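Local structure of galactose-1-phosphate uridylyltransferase (Pyrobaculum aerophilum str. IM2, 6K9Z) at residues W200-H205 and C235-V240. The protein probably transfers uridylyl groups between UDP-glucose and hexose 1-phosphates such as galactose 1-phosphate, as a zinc-containing member of its family. The protein carries 1 engineered substitution. Numbering follows the deposited sequence.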
loop_
_atom_site.group_PDB
_atom_site.type_symbol
_atom_site.label_atom_id
_atom_site.label_comp_id
_atom_site.label_asym_id
_atom_site.label_seq_id
_atom_site.Cartn_x
_atom_site.Cartn_y
_atom_site.Cartn_z
ATOM N N TRP A 200 10.305 -2.823 0.289
ATOM C CA TRP A 200 10.345 -2.418 -1.133
ATOM C C TRP A 200 11.709 -2.779 -1.735
ATOM O O TRP A 200 12.683 -2.997 -1.007
ATOM C CB TRP A 200 9.927 -0.937 -1.251
ATOM C CG TRP A 200 8.580 -0.714 -0.639
ATOM C CD1 TRP A 200 8.292 -0.113 0.562
ATOM C CD2 TRP A 200 7.322 -1.186 -1.162
ATOM N NE1 TRP A 200 6.949 -0.174 0.807
ATOM C CE2 TRP A 200 6.330 -0.794 -0.241
ATOM C CE3 TRP A 200 6.949 -1.868 -2.322
ATOM C CZ2 TRP A 200 4.993 -1.112 -0.425
ATOM C CZ3 TRP A 200 5.610 -2.165 -2.522
ATOM C CH2 TRP A 200 4.663 -1.822 -1.552
ATOM N N PRO A 201 11.803 -2.925 -3.070
ATOM C CA PRO A 201 12.954 -3.574 -3.713
ATOM C C PRO A 201 14.261 -2.806 -3.476
ATOM O O PRO A 201 15.269 -3.461 -3.359
ATOM C CB PRO A 201 12.630 -3.564 -5.209
ATOM C CG PRO A 201 11.152 -3.323 -5.289
ATOM C CD PRO A 201 10.720 -2.638 -4.030
ATOM N N HIS A 202 14.223 -1.465 -3.388
ATOM C CA HIS A 202 15.398 -0.670 -2.958
ATOM C C HIS A 202 14.992 0.318 -1.885
ATOM O O HIS A 202 14.768 1.522 -2.273
ATOM C CB HIS A 202 16.035 0.077 -4.123
ATOM C CG HIS A 202 16.733 -0.833 -5.073
ATOM N ND1 HIS A 202 16.066 -1.466 -6.129
ATOM C CD2 HIS A 202 18.005 -1.255 -5.121
ATOM C CE1 HIS A 202 16.954 -2.210 -6.798
ATOM N NE2 HIS A 202 18.151 -2.095 -6.200
ATOM N N GLU A 203 15.062 -0.050 -0.613
ATOM C CA GLU A 203 14.473 0.800 0.443
ATOM C C GLU A 203 15.607 1.330 1.312
ATOM O O GLU A 203 16.432 0.541 1.757
ATOM C CB GLU A 203 13.416 0.022 1.225
ATOM C CG GLU A 203 12.821 0.858 2.365
ATOM C CD GLU A 203 11.553 0.237 2.941
ATOM O OE1 GLU A 203 11.140 -0.821 2.418
ATOM O OE2 GLU A 203 11.039 0.791 3.946
ATOM N N VAL A 204 15.655 2.641 1.446
ATOM C CA VAL A 204 16.685 3.319 2.270
ATOM C C VAL A 204 15.981 4.263 3.228
ATOM O O VAL A 204 15.093 5.048 2.793
ATOM C CB VAL A 204 17.718 4.030 1.374
ATOM C CG1 VAL A 204 18.758 4.727 2.262
ATOM C CG2 VAL A 204 18.403 3.123 0.396
ATOM N N HIS A 205 16.320 4.171 4.517
ATOM C CA HIS A 205 15.827 5.121 5.550
ATOM C C HIS A 205 16.960 6.070 5.919
ATOM O O HIS A 205 18.135 5.588 6.057
ATOM C CB HIS A 205 15.303 4.354 6.745
ATOM C CG HIS A 205 14.040 3.621 6.490
ATOM N ND1 HIS A 205 13.276 3.147 7.505
ATOM C CD2 HIS A 205 13.458 3.247 5.323
ATOM C CE1 HIS A 205 12.250 2.496 6.989
ATOM N NE2 HIS A 205 12.351 2.528 5.638
ATOM N N CYS A 235 21.027 9.768 -5.863
ATOM C CA CYS A 235 22.011 9.581 -6.949
ATOM C C CYS A 235 22.324 8.084 -7.088
ATOM O O CYS A 235 22.308 7.550 -8.207
ATOM C CB CYS A 235 23.251 10.425 -6.706
ATOM S SG CYS A 235 24.599 10.123 -7.871
ATOM N N ALA A 236 22.533 7.391 -5.973
ATOM C CA ALA A 236 22.852 5.953 -5.990
ATOM C C ALA A 236 21.680 5.170 -6.602
ATOM O O ALA A 236 21.922 4.270 -7.406
ATOM C CB ALA A 236 23.136 5.470 -4.609
ATOM N N LEU A 237 20.449 5.528 -6.263
ATOM C CA LEU A 237 19.254 4.787 -6.744
ATOM C C LEU A 237 19.168 4.994 -8.244
ATOM O O LEU A 237 18.776 4.028 -8.912
ATOM C CB LEU A 237 17.969 5.231 -6.033
ATOM C CG LEU A 237 17.917 4.800 -4.575
ATOM C CD1 LEU A 237 16.602 5.192 -3.911
ATOM C CD2 LEU A 237 18.107 3.303 -4.448
ATOM N N LYS A 238 19.555 6.177 -8.731
ATOM C CA LYS A 238 19.405 6.570 -10.149
ATOM C C LYS A 238 20.241 5.633 -11.004
ATOM O O LYS A 238 19.882 5.431 -12.184
ATOM C CB LYS A 238 19.809 8.028 -10.344
ATOM C CG LYS A 238 19.048 8.792 -11.402
ATOM C CD LYS A 238 19.452 10.253 -11.467
ATOM C CE LYS A 238 18.748 11.009 -12.571
ATOM N NZ LYS A 238 19.675 11.872 -13.329
ATOM N N GLN A 239 21.350 5.100 -10.473
ATOM C CA GLN A 239 22.220 4.217 -11.303
ATOM C C GLN A 239 22.324 2.769 -10.796
ATOM O O GLN A 239 22.795 1.931 -11.583
ATOM C CB GLN A 239 23.645 4.767 -11.408
ATOM C CG GLN A 239 23.834 6.171 -10.856
ATOM C CD GLN A 239 25.291 6.455 -10.581
ATOM O OE1 GLN A 239 26.172 6.109 -11.366
ATOM N NE2 GLN A 239 25.556 7.084 -9.450
ATOM N N VAL A 240 21.907 2.461 -9.565
ATOM C CA VAL A 240 22.112 1.073 -9.062
ATOM C C VAL A 240 21.525 0.086 -10.070
ATOM O O VAL A 240 22.071 -0.979 -10.190
ATOM C CB VAL A 240 21.547 0.868 -7.643
ATOM C CG1 VAL A 240 20.039 1.045 -7.601
ATOM C CG2 VAL A 240 21.949 -0.491 -7.085
#
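With CG of His202 set anti to its own carbonyl carbon (chi1 -71°), the imidazole leans out from the strand toward the helix; Val240 chi1 of 64° sets CG1 between its backbone N and carbonyl carbon, and this methyl is the one that meets the imidazole. The two side chains approach from opposite directions. Val240 CG1 sits 4.2 Å from the centroid of the His202 ring, an off-centre CH-pi contact displaced toward the CD2-NE2 side, with His202 NE2 3.9 Å from that methyl. Leu237, three residues earlier on the helix, reaches in with one branch: its CD2 lies 3.8 Å from His202 CB. Leu237 thus meets the base of the side chain and Val240 the CD2-NE2 part of its ring. Met245 touches both His202 and Val240, while Thr301 and Ile305 of helix 298-309 also pack on His202. The ring nitrogens have partners outside the two segments: NE2 is hydrogen-bonded to Arg304 NH1, and ND1 makes a weak hydrogen bond to Tyr273 O. Glu203 points away from the helix, on the other side of the strand. Its OE1 takes the backbone N of Trp200 at 3.0 Å and that of Lys199, and its OE2 takes His205 NE2 at 2.8 Å, a pairing that ties the carboxylate at both oxygens. Helix 220-240 is thus laid against the large antiparallel sheet at strand 202-208, within the C-terminal family region. The segments meet through van der Waals and CH-pi contact alone, so close packing rather than directional polar bonds probably joins them here.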